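Local coordinates for amidase, hydantoinase/carbamoylase family (PDB 5TP4), which probably hydrolyses N-carbamoyl-L-amino acids to the free amino acids, as a dizinc amidase of the peptidase M20 family, at residues G17-R22 against L118-I123; L112-T117 against V407-V412; P144-S149 against A368-R373; E258-G263 against E307-D312. All coordinates share one frame; numbering follows the deposited sequence. Where two conformers were deposited one is given.

Contact 1 (G17-R22 against L118-I123). With EDO (1,2-ethanediol), chain V.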
loop_
_atom_site.group_PDB
_atom_site.type_symbol
_atom_site.label_atom_id
_atom_site.label_comp_id
_atom_site.label_asym_id
_atom_site.label_seq_id
_atom_site.Cartn_x
_atom_site.Cartn_y
_atom_site.Cartn_z
ATOM N N GLY B 17 22.497 -14.566 39.733
ATOM C CA GLY B 17 22.028 -13.754 38.623
ATOM C C GLY B 17 23.169 -13.259 37.760
ATOM O O GLY B 17 23.041 -13.189 36.538
ATOM N N ALA B 18 24.313 -12.938 38.380
ATOM C CA ALA B 18 25.477 -12.509 37.606
ATOM C C ALA B 18 25.992 -13.629 36.705
ATOM O O ALA B 18 26.449 -13.375 35.577
ATOM C CB ALA B 18 26.573 -12.034 38.561
ATOM N N ARG B 19 25.965 -14.873 37.200
ATOM C CA ARG B 19 26.423 -16.003 36.409
ATOM C C ARG B 19 25.532 -16.194 35.193
ATOM O O ARG B 19 26.020 -16.418 34.082
ATOM C CB ARG B 19 26.459 -17.275 37.275
ATOM C CG ARG B 19 27.013 -18.527 36.539
ATOM C CD ARG B 19 27.218 -19.658 37.542
ATOM N NE ARG B 19 25.955 -20.008 38.218
ATOM C CZ ARG B 19 25.885 -20.727 39.339
ATOM N NH1 ARG B 19 27.009 -21.180 39.902
ATOM N NH2 ARG B 19 24.698 -21.002 39.892
ATOM N N LEU B 20 24.221 -16.051 35.376
ATOM C CA LEU B 20 23.296 -16.166 34.248
ATOM C C LEU B 20 23.516 -15.026 33.248
ATOM O O LEU B 20 23.523 -15.254 32.030
ATOM C CB LEU B 20 21.850 -16.189 34.771
ATOM C CG LEU B 20 20.709 -16.102 33.741
ATOM C CD1 LEU B 20 20.822 -17.128 32.620
ATOM C CD2 LEU B 20 19.368 -16.270 34.412
ATOM N N TRP B 21 23.731 -13.802 33.745
ATOM C CA TRP B 21 23.959 -12.667 32.851
ATOM C C TRP B 21 25.217 -12.874 32.019
ATOM O O TRP B 21 25.224 -12.593 30.818
ATOM C CB TRP B 21 24.034 -11.369 33.670
ATOM C CG TRP B 21 24.167 -10.124 32.843
ATOM C CD1 TRP B 21 25.317 -9.441 32.550
ATOM C CD2 TRP B 21 23.096 -9.402 32.212
ATOM N NE1 TRP B 21 25.024 -8.348 31.771
ATOM C CE2 TRP B 21 23.672 -8.310 31.542
ATOM C CE3 TRP B 21 21.708 -9.605 32.121
ATOM C CZ2 TRP B 21 22.904 -7.381 30.829
ATOM C CZ3 TRP B 21 20.949 -8.690 31.398
ATOM C CH2 TRP B 21 21.551 -7.593 30.763
ATOM N N ARG B 22 26.275 -13.409 32.637
ATOM C CA ARG B 22 27.500 -13.722 31.903
ATOM C C ARG B 22 27.266 -14.805 30.856
ATOM O O ARG B 22 27.827 -14.739 29.755
ATOM C CB ARG B 22 28.594 -14.146 32.887
ATOM N N LEU B 118 20.807 -25.692 41.459
ATOM C CA LEU B 118 20.539 -26.942 42.169
ATOM C C LEU B 118 21.829 -27.676 42.514
ATOM O O LEU B 118 21.942 -28.254 43.597
ATOM C CB LEU B 118 19.628 -27.840 41.331
ATOM C CG LEU B 118 18.237 -27.255 41.073
ATOM C CD1 LEU B 118 17.415 -28.232 40.281
ATOM C CD2 LEU B 118 17.503 -26.863 42.400
ATOM N N ASN B 119 22.811 -27.655 41.604
ATOM C CA ASN B 119 24.114 -28.255 41.882
ATOM C C ASN B 119 24.793 -27.567 43.056
ATOM O O ASN B 119 25.312 -28.233 43.962
ATOM C CB ASN B 119 25.023 -28.190 40.651
ATOM C CG ASN B 119 24.593 -29.115 39.548
ATOM O OD1 ASN B 119 23.731 -29.986 39.735
ATOM N ND2 ASN B 119 25.182 -28.924 38.363
ATOM N N ASP B 120 24.795 -26.227 43.058
ATOM C CA ASP B 120 25.422 -25.480 44.146
ATOM C C ASP B 120 24.761 -25.785 45.485
ATOM O O ASP B 120 25.440 -25.844 46.518
ATOM C CB ASP B 120 25.336 -23.976 43.875
ATOM C CG ASP B 120 26.215 -23.539 42.717
ATOM O OD1 ASP B 120 27.073 -24.324 42.295
ATOM O OD2 ASP B 120 26.032 -22.400 42.243
ATOM N N ALA B 121 23.437 -25.957 45.490
ATOM C CA ALA B 121 22.695 -26.200 46.721
ATOM C C ALA B 121 22.682 -27.660 47.142
ATOM O O ALA B 121 22.154 -27.971 48.218
ATOM C CB ALA B 121 21.250 -25.714 46.564
ATOM N N GLY B 122 23.218 -28.559 46.324
ATOM C CA GLY B 122 23.142 -29.974 46.637
ATOM C C GLY B 122 21.754 -30.569 46.595
ATOM O O GLY B 122 21.471 -31.510 47.347
ATOM N N ILE B 123 20.883 -30.072 45.721
ATOM C CA ILE B 123 19.479 -30.481 45.710
ATOM C C ILE B 123 19.297 -31.565 44.664
ATOM O O ILE B 123 19.716 -31.411 43.507
ATOM C CB ILE B 123 18.543 -29.290 45.434
ATOM C CG1 ILE B 123 18.471 -28.382 46.659
ATOM C CG2 ILE B 123 17.149 -29.781 45.013
ATOM C CD1 ILE B 123 17.817 -27.051 46.361
HETATM C C1 EDO V . 22.997 -10.203 26.967
HETATM O O1 EDO V . 23.416 -8.948 26.415
HETATM C C2 EDO V . 23.018 -10.134 28.494
HETATM O O2 EDO V . 24.364 -10.248 28.969
#
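A salt bridge on the surface of the zinc-binding domain of this M20-family fold, between Arg19 and Asp120, ties the N-terminal helix 17-28 to the last turn of helix 105-121. The two backbones stay well apart, 12.3 Å between the CA atoms of Arg19 and Asp120, and a long side chain such as arginine suits the gap. Its CG stands anti to the backbone N (chi1 -177°), which points the chain toward helix 105-121, and a bend at chi3 turns the guanidinium end-on to the carboxylate. Asp120, coming from the opposite direction, offers a single oxygen to two nitrogens: NH1 of Arg19 lies 2.8 Å from OD2 of Asp120, and NH2 of Arg19 lies 3.0 Å from the same OD2. That oxygen sits in the guanidinium plane, but the carboxylate is turned 45° against it. NH1 therefore reaches the syn lone pair, whereas NH2 approaches from above the carboxylate plane. NH2 also bridges to Glu113 on the same helix, so the guanidinium joins two acids, whose negative charge would be partly balanced by it.

Just beyond Asp120 the helix closes with a Schellman motif in which Gly122 takes a positive phi of 67°, easy for a residue without a side chain. Elsewhere on helix 17-28, a 1,2-ethanediol, probably from the crystallisation liquor, rests over the indole of Trp21, its O2 atom 3.3 Å above the ring plane and over the ring centre; the same O2 donates a hydrogen bond of 3.1 Å to the carbonyl O of Trp21.

Contact 2 (L112-T117 against V407-V412)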
loop_
_atom_site.group_PDB
_atom_site.type_symbol
_atom_site.label_atom_id
_atom_site.label_comp_id
_atom_site.label_asym_id
_atom_site.label_seq_id
_atom_site.Cartn_x
_atom_site.Cartn_y
_atom_site.Cartn_z
ATOM N N LEU B 112 19.630 -23.700 32.286
ATOM C CA LEU B 112 20.976 -24.059 32.725
ATOM C C LEU B 112 21.272 -23.462 34.095
ATOM O O LEU B 112 21.860 -24.118 34.959
ATOM C CB LEU B 112 22.008 -23.593 31.694
ATOM C CG LEU B 112 23.485 -23.765 32.083
ATOM C CD1 LEU B 112 23.878 -25.244 32.243
ATOM C CD2 LEU B 112 24.356 -23.099 30.997
ATOM N N GLU B 113 20.871 -22.210 34.322
ATOM C CA GLU B 113 21.176 -21.625 35.620
ATOM C C GLU B 113 20.378 -22.315 36.723
ATOM O O GLU B 113 20.878 -22.478 37.838
ATOM C CB GLU B 113 20.932 -20.107 35.595
ATOM C CG GLU B 113 21.012 -19.402 36.972
ATOM C CD GLU B 113 22.355 -19.602 37.665
ATOM O OE1 GLU B 113 23.383 -19.706 36.955
ATOM O OE2 GLU B 113 22.374 -19.650 38.929
ATOM N N VAL B 114 19.138 -22.729 36.432
ATOM C CA VAL B 114 18.394 -23.544 37.389
ATOM C C VAL B 114 19.214 -24.755 37.816
ATOM O O VAL B 114 19.361 -25.045 39.008
ATOM C CB VAL B 114 17.036 -23.959 36.795
ATOM C CG1 VAL B 114 16.393 -25.069 37.629
ATOM C CG2 VAL B 114 16.123 -22.732 36.762
ATOM N N VAL B 115 19.779 -25.467 36.851
ATOM C CA VAL B 115 20.560 -26.651 37.182
ATOM C C VAL B 115 21.820 -26.272 37.957
ATOM O O VAL B 115 22.163 -26.923 38.951
ATOM C CB VAL B 115 20.884 -27.436 35.911
ATOM C CG1 VAL B 115 21.955 -28.541 36.199
ATOM C CG2 VAL B 115 19.580 -28.075 35.374
ATOM N N ARG B 116 22.516 -25.215 37.537
ATOM C CA ARG B 116 23.738 -24.827 38.239
ATOM C C ARG B 116 23.434 -24.450 39.678
ATOM O O ARG B 116 24.208 -24.761 40.594
ATOM C CB ARG B 116 24.415 -23.651 37.536
ATOM C CG ARG B 116 25.029 -24.020 36.193
ATOM C CD ARG B 116 25.502 -22.747 35.455
ATOM N NE ARG B 116 26.416 -23.087 34.365
ATOM C CZ ARG B 116 26.989 -22.178 33.583
ATOM N NH1 ARG B 116 26.692 -20.887 33.748
ATOM N NH2 ARG B 116 27.859 -22.555 32.645
ATOM N N THR B 117 22.289 -23.806 39.893
ATOM C CA THR B 117 21.856 -23.479 41.249
ATOM C C THR B 117 21.518 -24.736 42.055
ATOM O O THR B 117 21.942 -24.865 43.213
ATOM C CB THR B 117 20.685 -22.487 41.170
ATOM O OG1 THR B 117 21.231 -21.183 40.860
ATOM C CG2 THR B 117 19.907 -22.422 42.482
ATOM N N VAL B 407 11.754 -17.149 39.794
ATOM C CA VAL B 407 10.390 -17.671 39.714
ATOM C C VAL B 407 10.381 -19.001 38.977
ATOM O O VAL B 407 9.739 -19.969 39.416
ATOM C CB VAL B 407 9.462 -16.645 39.039
ATOM C CG1 VAL B 407 8.121 -17.305 38.666
ATOM C CG2 VAL B 407 9.223 -15.459 39.992
ATOM N N LEU B 408 11.095 -19.080 37.849
ATOM C CA LEU B 408 11.179 -20.336 37.106
ATOM C C LEU B 408 11.716 -21.446 37.988
ATOM O O LEU B 408 11.170 -22.554 38.030
ATOM C CB LEU B 408 12.078 -20.159 35.885
ATOM C CG LEU B 408 12.301 -21.427 35.022
ATOM C CD1 LEU B 408 10.946 -21.803 34.354
ATOM C CD2 LEU B 408 13.382 -21.175 33.984
ATOM N N LEU B 409 12.792 -21.153 38.714
ATOM C CA LEU B 409 13.421 -22.155 39.565
ATOM C C LEU B 409 12.437 -22.704 40.573
ATOM O O LEU B 409 12.389 -23.916 40.818
ATOM C CB LEU B 409 14.605 -21.516 40.301
ATOM C CG LEU B 409 15.186 -22.255 41.502
ATOM C CD1 LEU B 409 15.924 -23.540 41.050
ATOM C CD2 LEU B 409 16.160 -21.310 42.236
ATOM N N ASN B 410 11.687 -21.818 41.228
ATOM C CA ASN B 410 10.879 -22.290 42.335
ATOM C C ASN B 410 9.580 -22.915 41.853
ATOM O O ASN B 410 9.053 -23.810 42.524
ATOM C CB ASN B 410 10.631 -21.156 43.328
ATOM C CG ASN B 410 11.805 -20.963 44.254
ATOM O OD1 ASN B 410 11.879 -21.609 45.293
ATOM N ND2 ASN B 410 12.784 -20.116 43.847
ATOM N N ALA B 411 9.064 -22.485 40.709
ATOM C CA ALA B 411 7.924 -23.207 40.137
ATOM C C ALA B 411 8.339 -24.604 39.682
ATOM O O ALA B 411 7.616 -25.584 39.927
ATOM C CB ALA B 411 7.316 -22.437 38.969
ATOM N N VAL B 412 9.513 -24.724 39.039
ATOM C CA VAL B 412 9.977 -26.039 38.600
ATOM C C VAL B 412 10.227 -26.951 39.794
ATOM O O VAL B 412 9.867 -28.136 39.766
ATOM C CB VAL B 412 11.229 -25.900 37.709
ATOM C CG1 VAL B 412 12.008 -27.256 37.579
ATOM C CG2 VAL B 412 10.845 -25.306 36.326
#
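OE2 of Glu113 is gripped by several groups: the hydroxyl of Thr117, one turn further along the helix, donates to it with OG1 2.7 Å from OE2, while Arg19 and the backbone N of Asp16 bind the same oxygen. The threonine approaches from above the carboxylate plane, 36° out of it. With OG1 anti to its carbonyl carbon (chi1 -77°), Thr117 spends its hydroxyl within its own helix and turns its methyl CG2 toward helix 398-416, 3.9 Å from CD2 of Leu409.

The axes of segments 112-117 and 407-412 approach to 9.8 Å and cross at -67°, and Val114 and Leu409 meet where the backbones come nearest. The branched valine uses both methyls: CG1 packs 3.8 Å from CD1 of Leu409, and CG2 lies over the base of the same leucine, 3.9 Å from its CA, while also approaching CD2 of Leu408 at 4.2 Å. Leu409 thus divides its two methyls between Val114 and Thr117. Val114 and Leu408 both lean on Ile89 of strand 87-91, so both helices pack on the same strand of the central sheet. No hydrogen bond joins the two segments; their association is apolar, with the buried carboxylate satisfied by Thr117 of its own helix and by Arg19 and Asp16.

Contact 3 (P144-S149 against A368-R373)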
loop_
_atom_site.group_PDB
_atom_site.type_symbol
_atom_site.label_atom_id
_atom_site.label_comp_id
_atom_site.label_asym_id
_atom_site.label_seq_id
_atom_site.Cartn_x
_atom_site.Cartn_y
_atom_site.Cartn_z
ATOM N N PRO B 144 7.655 -24.804 9.246
ATOM C CA PRO B 144 7.058 -23.656 9.932
ATOM C C PRO B 144 7.859 -23.147 11.120
ATOM O O PRO B 144 8.886 -23.719 11.496
ATOM C CB PRO B 144 5.734 -24.226 10.443
ATOM C CG PRO B 144 6.137 -25.650 10.843
ATOM C CD PRO B 144 7.143 -26.082 9.785
ATOM N N ALA B 145 7.346 -22.086 11.738
ATOM C CA ALA B 145 7.809 -21.743 13.071
ATOM C C ALA B 145 7.487 -22.893 14.017
ATOM O O ALA B 145 6.571 -23.690 13.773
ATOM C CB ALA B 145 7.152 -20.450 13.562
ATOM N N MET B 146 8.263 -22.984 15.100
ATOM C CA MET B 146 8.056 -24.013 16.128
ATOM C C MET B 146 8.098 -25.400 15.509
ATOM O O MET B 146 7.352 -26.298 15.911
ATOM C CB MET B 146 6.741 -23.816 16.891
ATOM C CG MET B 146 6.782 -22.760 18.000
ATOM S SD MET B 146 6.446 -21.067 17.465
ATOM C CE MET B 146 4.724 -21.191 17.065
ATOM N N LEU B 147 8.989 -25.576 14.525
ATOM C CA LEU B 147 9.074 -26.841 13.802
ATOM C C LEU B 147 9.464 -27.985 14.735
ATOM O O LEU B 147 8.836 -29.049 14.730
ATOM C CB LEU B 147 10.086 -26.683 12.654
ATOM C CG LEU B 147 10.325 -27.884 11.735
ATOM C CD1 LEU B 147 10.881 -27.385 10.378
ATOM C CD2 LEU B 147 11.281 -28.906 12.370
ATOM N N GLY B 148 10.506 -27.784 15.542
ATOM C CA GLY B 148 10.984 -28.859 16.405
ATOM C C GLY B 148 9.961 -29.270 17.457
ATOM O O GLY B 148 9.752 -30.459 17.698
ATOM N N SER B 149 9.321 -28.296 18.107
ATOM C CA SER B 149 8.312 -28.665 19.095
ATOM C C SER B 149 7.055 -29.216 18.430
ATOM O O SER B 149 6.415 -30.115 18.988
ATOM C CB SER B 149 7.971 -27.459 19.991
ATOM O OG SER B 149 7.611 -26.337 19.199
ATOM N N ALA B 368 6.204 -23.167 23.764
ATOM C CA ALA B 368 5.202 -23.469 24.790
ATOM C C ALA B 368 3.794 -23.613 24.223
ATOM O O ALA B 368 3.000 -24.392 24.758
ATOM C CB ALA B 368 5.193 -22.389 25.870
ATOM N N ILE B 369 3.459 -22.861 23.167
ATOM C CA ILE B 369 2.124 -22.967 22.563
ATOM C C ILE B 369 1.856 -24.390 22.081
ATOM O O ILE B 369 0.768 -24.970 22.303
ATOM C CB ILE B 369 1.986 -21.961 21.405
ATOM C CG1 ILE B 369 2.069 -20.539 21.932
ATOM C CG2 ILE B 369 0.651 -22.218 20.668
ATOM C CD1 ILE B 369 0.976 -20.179 22.923
ATOM N N LEU B 370 2.838 -24.967 21.378
ATOM C CA LEU B 370 2.704 -26.335 20.887
ATOM C C LEU B 370 2.684 -27.327 22.040
ATOM O O LEU B 370 1.892 -28.276 22.032
ATOM C CB LEU B 370 3.855 -26.673 19.936
ATOM C CG LEU B 370 3.822 -26.174 18.483
ATOM C CD1 LEU B 370 2.810 -26.928 17.657
ATOM C CD2 LEU B 370 3.597 -24.628 18.379
ATOM N N LEU B 371 3.555 -27.132 23.031
ATOM C CA LEU B 371 3.613 -28.077 24.150
ATOM C C LEU B 371 2.310 -28.084 24.936
ATOM O O LEU B 371 1.855 -29.143 25.388
ATOM C CB LEU B 371 4.775 -27.752 25.090
ATOM C CG LEU B 371 6.121 -28.422 24.766
ATOM C CD1 LEU B 371 6.126 -29.947 25.021
ATOM C CD2 LEU B 371 6.579 -28.173 23.315
ATOM N N ALA B 372 1.685 -26.910 25.100
ATOM C CA ALA B 372 0.495 -26.795 25.945
ATOM C C ALA B 372 -0.659 -27.627 25.433
ATOM O O ALA B 372 -1.559 -27.969 26.213
ATOM C CB ALA B 372 0.042 -25.337 26.037
ATOM N N ARG B 373 -0.661 -27.953 24.145
ATOM C CA ARG B 373 -1.727 -28.768 23.594
ATOM C C ARG B 373 -1.552 -30.241 23.921
ATOM O O ARG B 373 -2.485 -31.016 23.698
ATOM C CB ARG B 373 -1.813 -28.551 22.090
ATOM C CG ARG B 373 -2.202 -27.109 21.767
ATOM C CD ARG B 373 -2.063 -26.794 20.273
ATOM N NE ARG B 373 -2.360 -25.382 20.046
ATOM C CZ ARG B 373 -1.857 -24.658 19.052
ATOM N NH1 ARG B 373 -1.035 -25.222 18.165
ATOM N NH2 ARG B 373 -2.177 -23.368 18.953
#
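This is a partly buried, mainly apolar contact beside the zinc site, where the start of helix 147-153 packs against the short helix 367-372 that precedes sheet strand 377-382. Met146 occupies the N-cap position and pairs through its backbone with Glu137, a zinc ligand in a structure of this protein although not bound to metal in this chain. Leu370 stands at the centre of the contact. Its methyl CD2 pushes against the bent chain of Met146, 3.6 Å from CB, 3.7 Å from CG and 3.8 Å from CE. Bends at chi2 (87°) and chi3 bring the methionine's end methyl back over that leucine, something its flexible thioether chain does readily.

One turn of backbone further on, Ser149 faces the base of Leu370 and the end of Leu371: CB of Ser149 is 3.7 Å from CD2 of Leu371, and its OG lies 3.8 Å from CB of Leu370. A serine is small enough to let the helices come close, with 6.3 Å between the CA atoms of Ser149 and Leu370. Its hydroxyl is hydrogen-bonded to OD1 of Asp367, the first residue of helix 367-372. The apolar contacts thus need no polar partner across the two segments, while Asp367 takes up the serine hydroxyl.

Contact 4 (E258-G263 against E307-D312)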
loop_
_atom_site.group_PDB
_atom_site.type_symbol
_atom_site.label_atom_id
_atom_site.label_comp_id
_atom_site.label_asym_id
_atom_site.label_seq_id
_atom_site.Cartn_x
_atom_site.Cartn_y
_atom_site.Cartn_z
ATOM N N GLU B 258 -11.946 -0.308 14.188
ATOM C CA GLU B 258 -11.514 0.284 15.452
ATOM C C GLU B 258 -12.648 0.314 16.472
ATOM O O GLU B 258 -12.435 0.012 17.655
ATOM C CB GLU B 258 -10.967 1.692 15.187
ATOM C CG GLU B 258 -10.040 2.165 16.241
ATOM C CD GLU B 258 -9.335 3.447 15.817
ATOM O OE1 GLU B 258 -9.927 4.227 15.041
ATOM O OE2 GLU B 258 -8.191 3.636 16.249
ATOM N N ARG B 259 -13.867 0.638 16.032
ATOM C CA ARG B 259 -15.002 0.673 16.953
ATOM C C ARG B 259 -15.362 -0.729 17.444
ATOM O O ARG B 259 -15.656 -0.920 18.627
ATOM C CB ARG B 259 -16.212 1.333 16.287
ATOM C CG ARG B 259 -17.508 1.133 17.076
ATOM C CD ARG B 259 -18.763 1.493 16.283
ATOM N NE ARG B 259 -18.901 0.682 15.074
ATOM C CZ ARG B 259 -19.400 -0.549 15.054
ATOM N NH1 ARG B 259 -19.811 -1.114 16.182
ATOM N NH2 ARG B 259 -19.492 -1.217 13.908
ATOM N N ILE B 260 -15.365 -1.714 16.549
ATOM C CA ILE B 260 -15.658 -3.092 16.949
ATOM C C ILE B 260 -14.666 -3.572 18.006
ATOM O O ILE B 260 -15.060 -4.162 19.018
ATOM C CB ILE B 260 -15.681 -4.010 15.710
ATOM C CG1 ILE B 260 -16.919 -3.680 14.866
ATOM C CG2 ILE B 260 -15.657 -5.488 16.103
ATOM C CD1 ILE B 260 -16.845 -4.183 13.448
ATOM N N VAL B 261 -13.373 -3.313 17.811
ATOM C CA VAL B 261 -12.414 -3.797 18.800
ATOM C C VAL B 261 -12.588 -3.051 20.122
ATOM O O VAL B 261 -12.492 -3.658 21.195
ATOM C CB VAL B 261 -10.968 -3.737 18.261
ATOM C CG1 VAL B 261 -10.515 -2.328 17.948
ATOM C CG2 VAL B 261 -10.010 -4.374 19.259
ATOM N N ALA B 262 -12.890 -1.755 20.072
ATOM C CA ALA B 262 -13.158 -1.001 21.295
ATOM C C ALA B 262 -14.296 -1.629 22.097
ATOM O O ALA B 262 -14.270 -1.622 23.332
ATOM C CB ALA B 262 -13.478 0.455 20.944
ATOM N N GLY B 263 -15.291 -2.197 21.414
ATOM C CA GLY B 263 -16.375 -2.891 22.087
ATOM C C GLY B 263 -15.970 -4.208 22.719
ATOM O O GLY B 263 -16.735 -4.745 23.524
ATOM N N GLU B 307 -15.107 -10.991 13.945
ATOM C CA GLU B 307 -15.095 -11.181 12.497
ATOM C C GLU B 307 -16.475 -10.946 11.902
ATOM O O GLU B 307 -16.624 -10.261 10.881
ATOM C CB GLU B 307 -14.622 -12.593 12.142
ATOM C CG GLU B 307 -14.644 -12.793 10.644
ATOM C CD GLU B 307 -14.181 -14.149 10.210
ATOM O OE1 GLU B 307 -13.262 -14.694 10.850
ATOM O OE2 GLU B 307 -14.738 -14.641 9.207
ATOM N N ARG B 308 -17.502 -11.565 12.492
ATOM C CA ARG B 308 -18.839 -11.404 11.939
ATOM C C ARG B 308 -19.317 -9.956 12.047
ATOM O O ARG B 308 -20.004 -9.463 11.146
ATOM C CB ARG B 308 -19.815 -12.355 12.626
ATOM C CG ARG B 308 -19.550 -13.813 12.293
ATOM C CD ARG B 308 -20.696 -14.751 12.751
ATOM N NE ARG B 308 -21.137 -14.500 14.134
ATOM C CZ ARG B 308 -20.551 -15.009 15.206
ATOM N NH1 ARG B 308 -19.506 -15.798 15.062
ATOM N NH2 ARG B 308 -20.995 -14.727 16.428
ATOM N N ALA B 309 -18.985 -9.269 13.154
ATOM C CA ALA B 309 -19.271 -7.834 13.260
ATOM C C ALA B 309 -18.587 -7.042 12.155
ATOM O O ALA B 309 -19.174 -6.109 11.587
ATOM C CB ALA B 309 -18.825 -7.301 14.627
ATOM N N LEU B 310 -17.347 -7.392 11.837
ATOM C CA LEU B 310 -16.636 -6.692 10.769
ATOM C C LEU B 310 -17.286 -6.963 9.415
ATOM O O LEU B 310 -17.467 -6.055 8.605
ATOM C CB LEU B 310 -15.175 -7.118 10.772
ATOM C CG LEU B 310 -14.332 -6.514 9.647
ATOM C CD1 LEU B 310 -14.247 -5.008 9.831
ATOM C CD2 LEU B 310 -12.938 -7.144 9.625
ATOM N N ARG B 311 -17.694 -8.200 9.165
ATOM C CA ARG B 311 -18.352 -8.463 7.896
ATOM C C ARG B 311 -19.636 -7.662 7.775
ATOM O O ARG B 311 -19.926 -7.102 6.710
ATOM C CB ARG B 311 -18.638 -9.961 7.753
ATOM C CG ARG B 311 -17.384 -10.802 7.686
ATOM C CD ARG B 311 -17.739 -12.309 7.662
ATOM N NE ARG B 311 -16.532 -13.120 7.470
ATOM C CZ ARG B 311 -15.985 -13.370 6.281
ATOM N NH1 ARG B 311 -16.529 -12.870 5.171
ATOM N NH2 ARG B 311 -14.887 -14.105 6.205
ATOM N N ASP B 312 -20.423 -7.605 8.856
ATOM C CA ASP B 312 -21.669 -6.840 8.838
ATOM C C ASP B 312 -21.380 -5.361 8.605
ATOM O O ASP B 312 -22.050 -4.701 7.798
ATOM C CB ASP B 312 -22.425 -7.014 10.153
ATOM C CG ASP B 312 -22.875 -8.461 10.406
ATOM O OD1 ASP B 312 -23.042 -9.233 9.438
ATOM O OD2 ASP B 312 -23.086 -8.820 11.583
#
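Helix 246-262 and helix 300-321 approach each other most closely in these segments at Ile260 and Ala309, with 7.0 Å between their CA atoms. In M20 enzymes such helices belong to the smaller, dimerisation (lid) domain inserted in the catalytic domain. So small a separation suits alanine, whose single methyl leaves room for a larger partner. Ile260 fills it. Its CG2 and CD1 both lie 3.9 Å from CB of Ala309, so the alanine methyl rests in the fork of the isoleucine. With CG1 anti to the carbonyl carbon (chi1 -70°) and chi2 extended, CD1 reaches past that methyl onto the helix backbone itself, 3.5 Å from O of Ala309 and 3.6 Å from N of Leu310. Leu310 adds a looser contact, its CB 4.3 Å from CD1 of Ile260, before its side chain turns to Leu224 on strand 212-229.

A different surface of helix 300-321 carries a salt bridge one turn long. Arg311 grips Glu307 side-on: NE is 2.9 Å from OE2, and NH2 is 3.1 Å from the same oxygen. OE2 lies in the guanidinium plane, yet it receives NE through its anti lone pair and NH2 from 39° above the carboxylate plane. NH1 of the arginine goes on to the carbonyl of Ile327 on strand 324-337. Consistent with a dimerisation domain, Glu258 pairs with Arg321 of the second subunit. The interface between the helices thus depends on the fit of Ile260 against Ala309 and its backbone, with no hydrogen bond across, whereas Arg311 also ties its helix to the sheet and Glu258 reaches the partner chain.

How the contacts relate
Contacts 1 and 2 share helix 105-121 and adjoin, their centres about 8 Å apart: the salt bridge between Arg19 and Glu113 joins the two, and Leu118 of contact 1 packs on Leu409 of contact 2. Together they join helix 17-28 and helix 398-416 to helix 105-121. Contact 3 lies nearer the metals, with the side chain of Met146 about 8 Å from a bound zinc ion, against about 14 Å for Leu408 of contact 2. Contact 4 is remote, its centre about 30 Å from that of contact 3 and about 50 Å from that of contact 1, in the part of the chain that meets the second subunit.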